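Local coordinates for mobilization protein A (Pseudomonas aeruginosa, PDB 2NS6) that nicks one strand of plasmid DNA at the origin of transfer and locally unwinds the DNA, as the relaxase of the conjugative relaxosome, at residues D36-E48 with T99-G113. Residues are numbered along the deposited sequence; the frame is centred on the assembly and turned at random.
Sequences DEVLHAESGHMPE and TGAERLPYTLAIHAG. With MN (manganese (II) ion), chain B; MN (manganese (II) ion), chain C.
Glu42 on edge strand 38-44 meets Tyr106 and Leu108 on strand 106-113, its antiparallel neighbour in the five-stranded relaxase sheet. With chi1 at 67°, Glu42 places CG between its backbone N and carbonyl carbon, pressed against Leu108 CG at 3.4 Å. Its extended chain carries the carboxylate to the phenol, and Tyr106 OH donates to Glu42 OE1 (2.8 Å) near the ring plane. The other oxygen, OE2, takes a nearly straight bond from His40 NE2 (178°), lying in that imidazole's plane, and also bonds Ser92. Both bonds within the contact use anti lone pairs. Gly44 N lies 3.6 Å above the centre of the Tyr106 ring, whose edge turns toward the face of His45 in an offset edge-to-face pair, planes 74° apart. Arg103 CA covers a face of His45 at 3.7 Å from the ring centroid. In the imidazole plane, His45 ND1 donates to Leu104 O (2.9 Å), from well above that carbonyl's plane; NE2 coordinates a manganese whose site also includes Gln96. On the opposite face, Ser43 OG and Thr107 OG1 share a hydrogen bond of 2.6 Å. Beyond a beta bulge between Val38 and His40, Glu37 CG makes a CH-pi contact 4.1 Å from the centroid of the His111 ring, and Glu37 OE1 accepts from a water on another manganese, which His111 ND1 binds with His119 and His121; His111 NE2 hydrogen-bonds Ile25 O. ND1 donation to Leu104, with Arg103 CA over a face, probably sets the rotation of the His45 ring and leaves NE2 for the metal, while second-shell Glu37 probably helps orient the metal-bound water.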
ATOM      1  N   ASP A  36      -9.358  -5.157 -17.203  1.00 29.26           N
ATOM      2  CA  ASP A  36      -8.601  -6.326 -17.628  1.00 27.90           C
ATOM      3  C   ASP A  36      -7.148  -6.328 -17.180  1.00 25.37           C
ATOM      4  O   ASP A  36      -6.559  -7.390 -16.992  1.00 23.84           O
ATOM      5  CB  ASP A  36      -8.718  -6.501 -19.135  1.00 31.14           C
ATOM      6  CG  ASP A  36      -9.926  -7.348 -19.509  1.00 33.97           C
ATOM      7  OD1 ASP A  36     -10.909  -7.316 -18.738  1.00 36.80           O
ATOM      8  OD2 ASP A  36      -9.894  -8.037 -20.549  1.00 34.85           O
ATOM      9  N   GLU A  37      -6.582  -5.144 -16.976  1.00 21.67           N
ATOM     10  CA  GLU A  37      -5.205  -5.050 -16.521  1.00 20.49           C
ATOM     11  C   GLU A  37      -5.060  -5.466 -15.042  1.00 20.03           C
ATOM     12  O   GLU A  37      -3.970  -5.857 -14.611  1.00 19.57           O
ATOM     13  CB  GLU A  37      -4.692  -3.629 -16.739  1.00 19.56           C
ATOM     14  CG  GLU A  37      -3.301  -3.367 -16.199  1.00 20.15           C
ATOM     15  CD  GLU A  37      -2.230  -4.148 -16.923  1.00 21.08           C
ATOM     16  OE1 GLU A  37      -1.055  -4.084 -16.496  1.00 20.50           O
ATOM     17  OE2 GLU A  37      -2.556  -4.825 -17.919  1.00 19.84           O
ATOM     18  N   VAL A  38      -6.151  -5.406 -14.278  1.00 18.17           N
ATOM     19  CA  VAL A  38      -6.115  -5.771 -12.854  1.00 18.13           C
ATOM     20  C   VAL A  38      -6.502  -7.219 -12.571  1.00 17.89           C
ATOM     21  O   VAL A  38      -7.627  -7.637 -12.836  1.00 17.36           O
ATOM     22  CB  VAL A  38      -7.037  -4.870 -12.003  1.00 17.76           C
ATOM     23  CG1 VAL A  38      -6.851  -5.203 -10.511  1.00 18.41           C
ATOM     24  CG2 VAL A  38      -6.715  -3.420 -12.253  1.00 16.75           C
ATOM     25  N   LEU A  39      -5.554  -7.968 -12.017  1.00 18.73           N
ATOM     26  CA  LEU A  39      -5.733  -9.383 -11.692  1.00 17.69           C
ATOM     27  C   LEU A  39      -6.142  -9.606 -10.236  1.00 18.25           C
ATOM     28  O   LEU A  39      -6.719 -10.644  -9.896  1.00 17.23           O
ATOM     29  CB  LEU A  39      -4.424 -10.128 -11.961  1.00 18.76           C
ATOM     30  CG  LEU A  39      -4.153 -10.784 -13.332  1.00 22.12           C
ATOM     31  CD1 LEU A  39      -4.715  -9.977 -14.477  1.00 21.10           C
ATOM     32  CD2 LEU A  39      -2.647 -10.964 -13.477  1.00 21.39           C
ATOM     33  N   HIS A  40      -5.838  -8.628  -9.384  1.00 15.40           N
ATOM     34  CA  HIS A  40      -6.150  -8.714  -7.965  1.00 16.42           C
ATOM     35  C   HIS A  40      -5.996  -7.371  -7.277  1.00 16.09           C
ATOM     36  O   HIS A  40      -5.135  -6.576  -7.638  1.00 15.34           O
ATOM     37  CB  HIS A  40      -5.214  -9.703  -7.278  1.00 16.08           C
ATOM     38  CG  HIS A  40      -5.418  -9.796  -5.797  1.00 18.44           C
ATOM     39  ND1 HIS A  40      -6.582 -10.275  -5.236  1.00 18.83           N
ATOM     40  CD2 HIS A  40      -4.601  -9.488  -4.760  1.00 16.64           C
ATOM     41  CE1 HIS A  40      -6.472 -10.261  -3.919  1.00 19.00           C
ATOM     42  NE2 HIS A  40      -5.278  -9.790  -3.605  1.00 15.73           N
ATOM     43  N   ALA A  41      -6.831  -7.134  -6.271  1.00 17.17           N
ATOM     44  CA  ALA A  41      -6.771  -5.899  -5.503  1.00 17.81           C
ATOM     45  C   ALA A  41      -7.202  -6.200  -4.073  1.00 16.39           C
ATOM     46  O   ALA A  41      -8.048  -7.056  -3.851  1.00 17.35           O
ATOM     47  CB  ALA A  41      -7.683  -4.848  -6.118  1.00 15.14           C
ATOM     48  N   GLU A  42      -6.592  -5.511  -3.111  1.00 16.59           N
ATOM     49  CA  GLU A  42      -6.928  -5.675  -1.698  1.00 14.26           C
ATOM     50  C   GLU A  42      -6.349  -4.518  -0.885  1.00 13.85           C
ATOM     51  O   GLU A  42      -5.339  -3.920  -1.260  1.00 14.01           O
ATOM     52  CB  GLU A  42      -6.379  -7.000  -1.133  1.00 15.65           C
ATOM     53  CG  GLU A  42      -4.852  -7.072  -1.053  1.00 17.42           C
ATOM     54  CD  GLU A  42      -4.349  -8.237  -0.191  1.00 20.90           C
ATOM     55  OE1 GLU A  42      -4.067  -8.027   1.012  1.00 21.52           O
ATOM     56  OE2 GLU A  42      -4.242  -9.361  -0.716  1.00 21.06           O
ATOM     57  N   SER A  43      -7.007  -4.198   0.223  1.00 11.79           N
ATOM     58  CA  SER A  43      -6.542  -3.149   1.124  1.00 12.38           C
ATOM     59  C   SER A  43      -6.626  -3.774   2.506  1.00 12.04           C
ATOM     60  O   SER A  43      -7.200  -4.851   2.661  1.00 13.52           O
ATOM     61  CB  SER A  43      -7.443  -1.904   1.055  1.00 11.13           C
ATOM     62  OG  SER A  43      -7.410  -1.314  -0.234  1.00 11.37           O
ATOM     63  N   GLY A  44      -6.040  -3.121   3.502  1.00 11.85           N
ATOM     64  CA  GLY A  44      -6.092  -3.657   4.851  1.00 11.30           C
ATOM     65  C   GLY A  44      -5.845  -2.566   5.875  1.00 11.97           C
ATOM     66  O   GLY A  44      -5.527  -1.433   5.511  1.00 12.55           O
ATOM     67  N   HIS A  45      -6.003  -2.899   7.153  1.00 11.90           N
ATOM     68  CA  HIS A  45      -5.766  -1.951   8.235  1.00 11.79           C
ATOM     69  C   HIS A  45      -6.557  -0.647   8.164  1.00 13.75           C
ATOM     70  O   HIS A  45      -6.136   0.353   8.743  1.00 14.11           O
ATOM     71  CB  HIS A  45      -4.279  -1.611   8.296  1.00  9.81           C
ATOM     72  CG  HIS A  45      -3.393  -2.814   8.371  1.00  8.65           C
ATOM     73  ND1 HIS A  45      -2.184  -2.884   7.719  1.00 10.02           N
ATOM     74  CD2 HIS A  45      -3.558  -4.005   8.992  1.00 10.13           C
ATOM     75  CE1 HIS A  45      -1.640  -4.071   7.928  1.00  9.26           C
ATOM     76  NE2 HIS A  45      -2.453  -4.769   8.695  1.00 12.37           N
ATOM     77  N   MET A  46      -7.693  -0.651   7.470  1.00 12.76           N
ATOM     78  CA  MET A  46      -8.511   0.556   7.353  1.00 13.01           C
ATOM     79  C   MET A  46      -9.294   0.866   8.632  1.00 12.90           C
ATOM     80  O   MET A  46      -9.905  -0.020   9.233  1.00 11.66           O
ATOM     81  CB  MET A  46      -9.497   0.418   6.188  1.00 13.17           C
ATOM     82  CG  MET A  46      -8.870   0.451   4.821  1.00 11.12           C
ATOM     83  SD  MET A  46      -7.992   1.998   4.501  1.00 15.32           S
ATOM     84  CE  MET A  46      -7.105   1.576   3.004  1.00  8.33           C
ATOM     85  N   PRO A  47      -9.286   2.138   9.064  1.00 12.94           N
ATOM     86  CA  PRO A  47     -10.005   2.549  10.275  1.00 14.36           C
ATOM     87  C   PRO A  47     -11.508   2.448  10.068  1.00 14.86           C
ATOM     88  O   PRO A  47     -11.999   2.466   8.931  1.00 13.87           O
ATOM     89  CB  PRO A  47      -9.522   3.985  10.503  1.00 13.56           C
ATOM     90  CG  PRO A  47      -9.207   4.460   9.128  1.00 13.11           C
ATOM     91  CD  PRO A  47      -8.524   3.262   8.501  1.00 11.50           C
ATOM     92  N   GLU A  48     -12.236   2.342  11.171  1.00 16.63           N
ATOM     93  CA  GLU A  48     -13.688   2.193  11.132  1.00 18.82           C
ATOM     94  C   GLU A  48     -14.466   3.191  10.264  1.00 19.08           C
ATOM     95  O   GLU A  48     -15.456   2.811   9.649  1.00 18.80           O
ATOM     96  CB  GLU A  48     -14.232   2.195  12.568  1.00 21.69           C
ATOM     97  CG  GLU A  48     -15.758   2.140  12.692  1.00 27.70           C
ATOM     98  CD  GLU A  48     -16.387   0.959  11.958  1.00 30.53           C
ATOM     99  OE1 GLU A  48     -15.979  -0.201  12.201  1.00 29.81           O
ATOM    100  OE2 GLU A  48     -17.303   1.203  11.141  1.00 33.91           O
ATOM    101  N   THR A  99       3.485  -3.448   6.453  1.00 10.93           N
ATOM    102  CA  THR A  99       2.447  -2.679   7.154  1.00 10.07           C
ATOM    103  C   THR A  99       1.801  -3.375   8.357  1.00 12.15           C
ATOM    104  O   THR A  99       0.995  -2.770   9.073  1.00 10.01           O
ATOM    105  CB  THR A  99       1.293  -2.397   6.207  1.00 10.58           C
ATOM    106  OG1 THR A  99       0.617  -3.629   5.939  1.00 11.81           O
ATOM    107  CG2 THR A  99       1.809  -1.815   4.881  1.00 11.92           C
ATOM    108  N   GLY A 100       2.150  -4.641   8.560  1.00  9.66           N
ATOM    109  CA  GLY A 100       1.558  -5.430   9.625  1.00 12.72           C
ATOM    110  C   GLY A 100       1.879  -5.121  11.070  1.00 15.46           C
ATOM    111  O   GLY A 100       1.022  -5.279  11.948  1.00 17.61           O
ATOM    112  N   ALA A 101       3.103  -4.691  11.330  1.00 16.28           N
ATOM    113  CA  ALA A 101       3.522  -4.369  12.684  1.00 15.00           C
ATOM    114  C   ALA A 101       2.714  -3.194  13.233  1.00 15.93           C
ATOM    115  O   ALA A 101       2.074  -3.298  14.274  1.00 14.94           O
ATOM    116  CB  ALA A 101       5.002  -4.025  12.688  1.00 14.44           C
ATOM    117  N   GLU A 102       2.736  -2.083  12.502  1.00 16.04           N
ATOM    118  CA  GLU A 102       2.049  -0.861  12.913  1.00 14.71           C
ATOM    119  C   GLU A 102       0.674  -0.644  12.297  1.00 15.02           C
ATOM    120  O   GLU A 102       0.106   0.444  12.419  1.00 14.98           O
ATOM    121  CB  GLU A 102       2.930   0.348  12.584  1.00 15.13           C
ATOM    122  CG  GLU A 102       4.316   0.275  13.200  1.00 17.15           C
ATOM    123  CD  GLU A 102       5.107   1.543  13.009  1.00 18.18           C
ATOM    124  OE1 GLU A 102       5.630   1.774  11.901  1.00 19.80           O
ATOM    125  OE2 GLU A 102       5.194   2.325  13.970  1.00 23.58           O
ATOM    126  N   ARG A 103       0.143  -1.677  11.649  1.00 14.53           N
ATOM    127  CA  ARG A 103      -1.156  -1.614  10.982  1.00 12.16           C
ATOM    128  C   ARG A 103      -1.357  -0.343  10.179  1.00 12.54           C
ATOM    129  O   ARG A 103      -2.271   0.449  10.437  1.00 11.33           O
ATOM    130  CB  ARG A 103      -2.287  -1.791  11.983  1.00 11.44           C
ATOM    131  CG  ARG A 103      -2.351  -3.198  12.492  1.00 15.68           C
ATOM    132  CD  ARG A 103      -3.596  -3.440  13.285  1.00 15.99           C
ATOM    133  NE  ARG A 103      -3.717  -4.840  13.663  1.00 14.90           N
ATOM    134  CZ  ARG A 103      -4.191  -5.242  14.832  1.00 17.27           C
ATOM    135  NH1 ARG A 103      -4.581  -4.338  15.727  1.00 15.64           N
ATOM    136  NH2 ARG A 103      -4.272  -6.537  15.103  1.00 14.85           N
ATOM    137  N   LEU A 104      -0.485  -0.165   9.194  1.00 11.94           N
ATOM    138  CA  LEU A 104      -0.534   0.983   8.302  1.00 11.48           C
ATOM    139  C   LEU A 104      -1.572   0.685   7.223  1.00 10.75           C
ATOM    140  O   LEU A 104      -1.503  -0.353   6.555  1.00 12.61           O
ATOM    141  CB  LEU A 104       0.839   1.198   7.650  1.00 10.78           C
ATOM    142  CG  LEU A 104       2.041   1.303   8.596  1.00  9.67           C
ATOM    143  CD1 LEU A 104       3.334   1.355   7.794  1.00 11.32           C
ATOM    144  CD2 LEU A 104       1.905   2.531   9.466  1.00  9.02           C
ATOM    145  N   PRO A 105      -2.560   1.574   7.050  1.00 10.38           N
ATOM    146  CA  PRO A 105      -3.558   1.301   6.012  1.00  9.52           C
ATOM    147  C   PRO A 105      -2.837   1.200   4.673  1.00 10.86           C
ATOM    148  O   PRO A 105      -1.837   1.883   4.449  1.00  9.94           O
ATOM    149  CB  PRO A 105      -4.476   2.520   6.082  1.00  9.37           C
ATOM    150  CG  PRO A 105      -4.392   2.918   7.553  1.00  7.85           C
ATOM    151  CD  PRO A 105      -2.913   2.780   7.825  1.00 10.62           C
ATOM    152  N   TYR A 106      -3.331   0.340   3.789  1.00 11.64           N
ATOM    153  CA  TYR A 106      -2.709   0.175   2.486  1.00 11.65           C
ATOM    154  C   TYR A 106      -3.715  -0.347   1.495  1.00 12.04           C
ATOM    155  O   TYR A 106      -4.766  -0.853   1.874  1.00 11.63           O
ATOM    156  CB  TYR A 106      -1.541  -0.819   2.564  1.00 10.18           C
ATOM    157  CG  TYR A 106      -1.971  -2.270   2.666  1.00 11.25           C
ATOM    158  CD1 TYR A 106      -2.286  -3.014   1.524  1.00 10.44           C
ATOM    159  CD2 TYR A 106      -2.108  -2.886   3.904  1.00  9.75           C
ATOM    160  CE1 TYR A 106      -2.730  -4.339   1.624  1.00 11.99           C
ATOM    161  CE2 TYR A 106      -2.550  -4.201   4.016  1.00 12.43           C
ATOM    162  CZ  TYR A 106      -2.861  -4.920   2.880  1.00 14.33           C
ATOM    163  OH  TYR A 106      -3.325  -6.211   3.009  1.00 17.98           O
ATOM    164  N   THR A 107      -3.366  -0.206   0.218  1.00 13.13           N
ATOM    165  CA  THR A 107      -4.165  -0.698  -0.887  1.00 11.91           C
ATOM    166  C   THR A 107      -3.139  -1.208  -1.889  1.00 14.12           C
ATOM    167  O   THR A 107      -2.141  -0.533  -2.173  1.00 15.21           O
ATOM    168  CB  THR A 107      -5.016   0.414  -1.546  1.00 12.49           C
ATOM    169  OG1 THR A 107      -6.026   0.860  -0.631  1.00 11.86           O
ATOM    170  CG2 THR A 107      -5.696  -0.108  -2.804  1.00 11.78           C
ATOM    171  N   LEU A 108      -3.360  -2.412  -2.402  1.00 13.47           N
ATOM    172  CA  LEU A 108      -2.440  -2.974  -3.375  1.00 14.03           C
ATOM    173  C   LEU A 108      -3.220  -3.566  -4.525  1.00 15.11           C
ATOM    174  O   LEU A 108      -4.375  -3.958  -4.384  1.00 13.13           O
ATOM    175  CB  LEU A 108      -1.567  -4.060  -2.736  1.00 18.49           C
ATOM    176  CG  LEU A 108      -2.173  -5.417  -2.389  1.00 19.61           C
ATOM    177  CD1 LEU A 108      -2.126  -6.331  -3.597  1.00 21.15           C
ATOM    178  CD2 LEU A 108      -1.386  -6.051  -1.245  1.00 24.49           C
ATOM    179  N   ALA A 109      -2.581  -3.630  -5.678  1.00 13.05           N
ATOM    180  CA  ALA A 109      -3.230  -4.194  -6.836  1.00 14.03           C
ATOM    181  C   ALA A 109      -2.160  -4.935  -7.623  1.00 13.21           C
ATOM    182  O   ALA A 109      -0.993  -4.523  -7.646  1.00 14.70           O
ATOM    183  CB  ALA A 109      -3.848  -3.071  -7.674  1.00 10.90           C
ATOM    184  N   ILE A 110      -2.547  -6.042  -8.235  1.00 14.13           N
ATOM    185  CA  ILE A 110      -1.630  -6.833  -9.061  1.00 15.17           C
ATOM    186  C   ILE A 110      -2.032  -6.559 -10.508  1.00 16.05           C
ATOM    187  O   ILE A 110      -3.214  -6.606 -10.841  1.00 18.51           O
ATOM    188  CB  ILE A 110      -1.769  -8.363  -8.775  1.00 16.40           C
ATOM    189  CG1 ILE A 110      -1.122  -8.709  -7.428  1.00 17.66           C
ATOM    190  CG2 ILE A 110      -1.118  -9.167  -9.915  1.00 16.44           C
ATOM    191  CD1 ILE A 110      -1.339 -10.158  -6.969  1.00 20.72           C
ATOM    192  N   HIS A 111      -1.053  -6.266 -11.358  1.00 16.99           N
ATOM    193  CA  HIS A 111      -1.312  -5.976 -12.766  1.00 18.38           C
ATOM    194  C   HIS A 111      -0.732  -7.008 -13.734  1.00 22.11           C
ATOM    195  O   HIS A 111       0.299  -7.627 -13.459  1.00 22.30           O
ATOM    196  CB  HIS A 111      -0.752  -4.596 -13.128  1.00 15.83           C
ATOM    197  CG  HIS A 111      -1.587  -3.455 -12.639  1.00 12.78           C
ATOM    198  ND1 HIS A 111      -1.220  -2.138 -12.807  1.00 11.70           N
ATOM    199  CD2 HIS A 111      -2.786  -3.435 -12.002  1.00 12.83           C
ATOM    200  CE1 HIS A 111      -2.155  -1.354 -12.297  1.00 11.98           C
ATOM    201  NE2 HIS A 111      -3.117  -2.118 -11.804  1.00 11.88           N
ATOM    202  N   ALA A 112      -1.392  -7.176 -14.875  1.00 24.13           N
ATOM    203  CA  ALA A 112      -0.927  -8.110 -15.892  1.00 29.06           C
ATOM    204  C   ALA A 112      -0.126  -7.360 -16.951  1.00 31.71           C
ATOM    205  O   ALA A 112      -0.600  -7.181 -18.074  1.00 37.89           O
ATOM    206  CB  ALA A 112      -2.116  -8.806 -16.551  1.00 27.28           C
ATOM    207  N   GLY A 113       1.075  -6.912 -16.606  1.00 34.28           N
ATOM    208  CA  GLY A 113       1.890  -6.197 -17.573  1.00 35.01           C
ATOM    209  C   GLY A 113       2.059  -7.050 -18.817  1.00 36.99           C
ATOM    210  O   GLY A 113       2.968  -7.884 -18.893  1.00 39.04           O
TER
HETATM  211 MN    MN B1001       0.860  -1.323 -13.590  1.00 24.02          MN
HETATM  212 MN    MN C1002      -2.416  -6.961   9.650  1.00 35.46          MN
HETATM  213  O   HOH W   1       0.314  -1.954 -15.809  1.00 25.08           O
HETATM  214  O   HOH W   2      -0.640  -6.976  11.409  1.00 20.13           O